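Local coordinates for alpha-glucosidase (Pseudoalteromonas sp. K8, PDB 5HQA), which hydrolyses alpha-glucosides as a chloride-activated family 97 glycoside hydrolase, here holding the inhibitor acarbose beside a calcium ion, at residues Pro263-Met273 with Ala300-Glu311. Sequence-based numbering, arbitrary orientation.
With AC1 (4,6-dideoxy-4-{[(1S,4R,5S,6S)-4,5,6-trihydroxy-3-(hydroxymethyl)cyclohex-2-en-1-yl]amino}-alpha-D-glucopyranose), chain B.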
loop_
_atom_site.group_PDB
_atom_site.type_symbol
_atom_site.label_atom_id
_atom_site.label_comp_id
_atom_site.label_asym_id
_atom_site.label_seq_id
_atom_site.Cartn_x
_atom_site.Cartn_y
_atom_site.Cartn_z
ATOM N N PRO A 263 -1.223 4.712 15.846
ATOM C CA PRO A 263 -1.304 5.613 14.690
ATOM C C PRO A 263 -0.960 7.034 15.109
ATOM O O PRO A 263 -1.225 7.443 16.241
ATOM C CB PRO A 263 -2.771 5.504 14.254
ATOM C CG PRO A 263 -3.250 4.205 14.844
ATOM C CD PRO A 263 -2.515 4.074 16.146
ATOM N N GLY A 264 -0.362 7.788 14.197
ATOM C CA GLY A 264 -0.027 9.161 14.520
ATOM C C GLY A 264 0.763 9.814 13.406
ATOM O O GLY A 264 0.974 9.230 12.345
ATOM N N LYS A 265 1.203 11.037 13.670
ATOM C CA LYS A 265 1.962 11.808 12.696
ATOM C C LYS A 265 3.408 11.926 13.146
ATOM O O LYS A 265 3.701 11.910 14.344
ATOM C CB LYS A 265 1.344 13.193 12.505
ATOM C CG LYS A 265 -0.000 13.130 11.783
ATOM C CD LYS A 265 -0.744 14.454 11.866
ATOM C CE LYS A 265 -1.181 14.734 13.300
ATOM N NZ LYS A 265 -2.181 15.825 13.339
ATOM N N TYR A 266 4.322 12.028 12.180
ATOM C CA TYR A 266 5.734 12.107 12.522
ATOM C C TYR A 266 6.448 13.066 11.585
ATOM O O TYR A 266 5.944 13.426 10.519
ATOM C CB TYR A 266 6.404 10.716 12.503
ATOM C CG TYR A 266 6.574 10.065 11.148
ATOM C CD1 TYR A 266 5.492 9.494 10.481
ATOM C CD2 TYR A 266 7.826 9.979 10.557
ATOM C CE1 TYR A 266 5.651 8.878 9.244
ATOM C CE2 TYR A 266 7.997 9.363 9.325
ATOM C CZ TYR A 266 6.905 8.817 8.674
ATOM O OH TYR A 266 7.078 8.215 7.450
ATOM N N ILE A 267 7.627 13.504 12.027
ATOM C CA ILE A 267 8.542 14.277 11.199
ATOM C C ILE A 267 9.852 13.507 11.140
ATOM O O ILE A 267 9.982 12.433 11.738
ATOM C CB ILE A 267 8.761 15.692 11.757
ATOM C CG1 ILE A 267 9.380 15.615 13.159
ATOM C CG2 ILE A 267 7.443 16.476 11.766
ATOM C CD1 ILE A 267 9.554 16.973 13.824
ATOM N N GLY A 268 10.839 14.036 10.429
ATOM C CA GLY A 268 12.070 13.290 10.376
ATOM C C GLY A 268 13.253 14.046 9.835
ATOM O O GLY A 268 13.100 14.956 9.020
ATOM N N ILE A 269 14.441 13.686 10.316
ATOM C CA ILE A 269 15.686 14.048 9.652
ATOM C C ILE A 269 15.760 13.127 8.442
ATOM O O ILE A 269 16.073 11.938 8.566
ATOM C CB ILE A 269 16.894 13.899 10.576
ATOM C CG1 ILE A 269 16.772 14.887 11.735
ATOM C CG2 ILE A 269 18.194 14.121 9.813
ATOM C CD1 ILE A 269 17.780 14.667 12.861
ATOM N N TRP A 270 15.388 13.662 7.281
ATOM C CA TRP A 270 15.026 12.838 6.135
ATOM C C TRP A 270 15.076 13.645 4.838
ATOM O O TRP A 270 15.954 13.423 4.000
ATOM C CB TRP A 270 13.632 12.228 6.337
ATOM C CG TRP A 270 13.237 11.399 5.163
ATOM C CD1 TRP A 270 13.742 10.176 4.821
ATOM C CD2 TRP A 270 12.285 11.740 4.142
ATOM N NE1 TRP A 270 13.163 9.733 3.653
ATOM C CE2 TRP A 270 12.269 10.677 3.215
ATOM C CE3 TRP A 270 11.452 12.844 3.920
ATOM C CZ2 TRP A 270 11.450 10.682 2.083
ATOM C CZ3 TRP A 270 10.642 12.851 2.794
ATOM C CH2 TRP A 270 10.647 11.777 1.890
ATOM N N TRP A 271 14.143 14.586 4.667
ATOM C CA TRP A 271 14.055 15.351 3.424
ATOM C C TRP A 271 15.341 16.119 3.142
ATOM O O TRP A 271 15.741 16.269 1.981
ATOM C CB TRP A 271 12.871 16.309 3.518
ATOM C CG TRP A 271 12.508 17.092 2.287
ATOM C CD1 TRP A 271 12.542 18.454 2.145
ATOM C CD2 TRP A 271 11.983 16.573 1.058
ATOM N NE1 TRP A 271 12.082 18.812 0.899
ATOM C CE2 TRP A 271 11.734 17.678 0.212
ATOM C CE3 TRP A 271 11.700 15.283 0.589
ATOM C CZ2 TRP A 271 11.226 17.532 -1.075
ATOM C CZ3 TRP A 271 11.184 15.136 -0.691
ATOM C CH2 TRP A 271 10.947 16.256 -1.507
ATOM N N GLY A 272 15.999 16.620 4.194
ATOM C CA GLY A 272 17.253 17.333 4.002
ATOM C C GLY A 272 18.295 16.514 3.264
ATOM O O GLY A 272 19.075 17.054 2.476
ATOM N N MET A 273 18.331 15.201 3.510
ATOM C CA MET A 273 19.243 14.361 2.734
ATOM C C MET A 273 18.773 14.231 1.291
ATOM O O MET A 273 19.592 14.216 0.366
ATOM C CB MET A 273 19.391 12.975 3.373
ATOM C CG MET A 273 20.341 12.950 4.575
ATOM S SD MET A 273 19.481 13.342 6.119
ATOM C CE MET A 273 18.637 11.787 6.440
ATOM N N ALA A 300 8.627 18.659 17.273
ATOM C CA ALA A 300 7.542 17.684 17.351
ATOM C C ALA A 300 6.729 17.862 18.627
ATOM O O ALA A 300 5.493 17.806 18.596
ATOM C CB ALA A 300 8.100 16.264 17.268
ATOM N N ALA A 301 7.400 18.093 19.757
ATOM C CA ALA A 301 6.674 18.272 21.011
ATOM C C ALA A 301 5.796 19.517 20.964
ATOM O O ALA A 301 4.665 19.508 21.463
ATOM C CB ALA A 301 7.652 18.348 22.185
ATOM N N LYS A 302 6.295 20.596 20.359
ATOM C CA LYS A 302 5.536 21.840 20.349
ATOM C C LYS A 302 4.332 21.765 19.414
ATOM O O LYS A 302 3.283 22.352 19.708
ATOM C CB LYS A 302 6.451 23.005 19.963
ATOM C CG LYS A 302 5.755 24.349 19.875
ATOM C CD LYS A 302 6.750 25.483 19.692
ATOM C CE LYS A 302 6.033 26.831 19.674
ATOM N NZ LYS A 302 7.000 27.957 19.773
ATOM N N TYR A 303 4.444 21.040 18.300
ATOM C CA TYR A 303 3.428 21.101 17.258
ATOM C C TYR A 303 2.604 19.828 17.132
ATOM O O TYR A 303 1.788 19.722 16.212
ATOM C CB TYR A 303 4.085 21.477 15.928
ATOM C CG TYR A 303 4.562 22.909 15.962
ATOM C CD1 TYR A 303 3.651 23.958 15.899
ATOM C CD2 TYR A 303 5.910 23.220 16.104
ATOM C CE1 TYR A 303 4.070 25.278 15.947
ATOM C CE2 TYR A 303 6.340 24.546 16.161
ATOM C CZ TYR A 303 5.412 25.567 16.079
ATOM O OH TYR A 303 5.815 26.881 16.128
ATOM N N GLY A 304 2.776 18.867 18.036
ATOM C CA GLY A 304 1.865 17.744 18.105
ATOM C C GLY A 304 2.212 16.541 17.254
ATOM O O GLY A 304 1.312 15.881 16.727
ATOM N N PHE A 305 3.497 16.218 17.127
ATOM C CA PHE A 305 3.928 15.043 16.385
ATOM C C PHE A 305 4.467 13.993 17.345
ATOM O O PHE A 305 5.120 14.323 18.339
ATOM C CB PHE A 305 4.966 15.425 15.330
ATOM C CG PHE A 305 4.401 16.307 14.256
ATOM C CD1 PHE A 305 4.369 17.682 14.416
ATOM C CD2 PHE A 305 3.842 15.755 13.113
ATOM C CE1 PHE A 305 3.816 18.498 13.444
ATOM C CE2 PHE A 305 3.290 16.565 12.129
ATOM C CZ PHE A 305 3.276 17.938 12.296
ATOM N N ASP A 306 4.171 12.723 17.049
ATOM C CA ASP A 306 4.452 11.640 17.987
ATOM C C ASP A 306 5.908 11.199 17.974
ATOM O O ASP A 306 6.397 10.675 18.983
ATOM C CB ASP A 306 3.576 10.423 17.674
ATOM C CG ASP A 306 2.111 10.668 17.946
ATOM O OD1 ASP A 306 1.790 11.585 18.727
ATOM O OD2 ASP A 306 1.276 9.926 17.386
ATOM N N GLY A 307 6.600 11.353 16.846
ATOM C CA GLY A 307 7.923 10.771 16.724
ATOM C C GLY A 307 8.761 11.496 15.698
ATOM O O GLY A 307 8.263 12.283 14.887
ATOM N N VAL A 308 10.063 11.214 15.753
ATOM C CA VAL A 308 11.042 11.764 14.822
ATOM C C VAL A 308 11.796 10.598 14.197
ATOM O O VAL A 308 12.514 9.874 14.897
ATOM C CB VAL A 308 12.017 12.731 15.509
ATOM C CG1 VAL A 308 13.096 13.178 14.529
ATOM C CG2 VAL A 308 11.264 13.924 16.092
ATOM N N LEU A 309 11.622 10.402 12.893
ATOM C CA LEU A 309 12.470 9.485 12.145
ATOM C C LEU A 309 13.847 10.104 11.951
ATOM O O LEU A 309 13.966 11.289 11.636
ATOM C CB LEU A 309 11.848 9.189 10.779
ATOM C CG LEU A 309 12.714 8.451 9.750
ATOM C CD1 LEU A 309 12.888 6.964 10.121
ATOM C CD2 LEU A 309 12.121 8.604 8.338
ATOM N N VAL A 310 14.898 9.303 12.126
ATOM C CA VAL A 310 16.259 9.766 11.868
ATOM C C VAL A 310 16.978 8.714 11.037
ATOM O O VAL A 310 17.162 7.579 11.497
ATOM C CB VAL A 310 17.043 10.047 13.159
ATOM C CG1 VAL A 310 18.418 10.550 12.808
ATOM C CG2 VAL A 310 16.324 11.063 14.026
ATOM N N GLU A 311 17.381 9.087 9.820
ATOM C CA GLU A 311 18.150 8.212 8.943
ATOM C C GLU A 311 19.615 8.627 8.944
ATOM O O GLU A 311 19.946 9.813 9.039
ATOM C CB GLU A 311 17.609 8.234 7.510
ATOM C CG GLU A 311 16.165 7.806 7.425
ATOM C CD GLU A 311 15.693 7.595 6.003
ATOM O OE1 GLU A 311 16.453 7.898 5.060
ATOM O OE2 GLU A 311 14.541 7.134 5.832
HETATM C C1 AC1 B . 16.889 4.658 -5.025
HETATM O O2 AC1 B . 15.075 3.395 -5.947
HETATM C C2 AC1 B . 15.678 3.794 -4.705
HETATM C C4A AC1 B . 14.982 6.564 2.326
HETATM C C3 AC1 B . 14.697 4.517 -3.821
HETATM O O3 AC1 B . 13.532 3.703 -3.596
HETATM C C4 AC1 B . 15.364 4.905 -2.528
HETATM N N4A AC1 B . 14.403 5.365 -1.476
HETATM C C5 AC1 B . 16.283 6.020 -3.000
HETATM O O5 AC1 B . 17.366 5.406 -3.815
HETATM C C6 AC1 B . 16.909 6.828 -1.905
HETATM C C1B AC1 B . 14.591 4.725 -0.124
HETATM C C2B AC1 B . 13.408 5.257 0.926
HETATM O O2B AC1 B . 12.149 5.100 0.271
HETATM C C3B AC1 B . 13.662 6.568 1.363
HETATM O O3B AC1 B . 12.570 7.136 2.128
HETATM O O4 AC1 B . 15.337 7.889 2.671
HETATM C C5B AC1 B . 16.118 5.904 1.726
HETATM C C7B AC1 B . 15.878 4.919 0.453
HETATM C C6B AC1 B . 17.342 5.661 2.625
HETATM O O6B AC1 B . 17.024 4.630 3.506
HETATM O O HOH W 1 -1.845 15.800 16.357
HETATM O O HOH W 2 0.741 17.344 14.062
#
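Trp270 and Glu311 lie side by side at the C-terminal ends of two parallel strands and together hold two neighbouring hydroxyls of the acarbose unit, Glu311 taking O4 and Trp270 chiefly O3B. AC1 O4 donates to Glu311 OE1 at 2.6 Å, while Trp270 NE1 donates to AC1 O3B at 3.1 Å and, weakly, to AC1 O4. Indole suits this place because it offers a single N-H from its rim: with CG anti to the backbone N (chi1 179°), that edge is directed at the cyclitol ring of the inhibitor. The carboxylate stands almost upright to the indole, their planes 82° apart, with Glu311 OE2 3.3 Å from Trp270 CD1 at the ring edge. Lys386 forms a salt bridge with OE2 and Trp280 donates to OE1, holding the carboxylate in place.

Behind this pair, the strands place both residues. Ile267 N donates to Gly307 O, Ile267 O accepts from Leu309 N at 2.9 Å, and Ile269 N donates to Leu309 O. Gly268 suits its bridge position: its CA already lies 3.0 Å from Leu309 O, and a beta carbon would press against that oxygen. Tyr266 and Leu309 share one face of the sheet; on the other, Ile267 lays CG2 over the Phe305 ring, 4.0 Å from its centroid, in a CH-pi contact, and reaches Ala300 CB with CD1 at 3.8 Å. At the strand entrance Asp306 N donates a hydrogen bond to Lys265 O, and Gly304, with positive phi, turns the chain out of the helix.

Helix 290-303 packs on the Ile267, Ile269 and Val308 side, completing a beta-alpha-beta crossover of the catalytic TIM barrel, while Tyr266 and Leu309 meet Ile354 on the inner side. Strand 352-358 flanks 307-310 and strand 527-529 flanks 264-269.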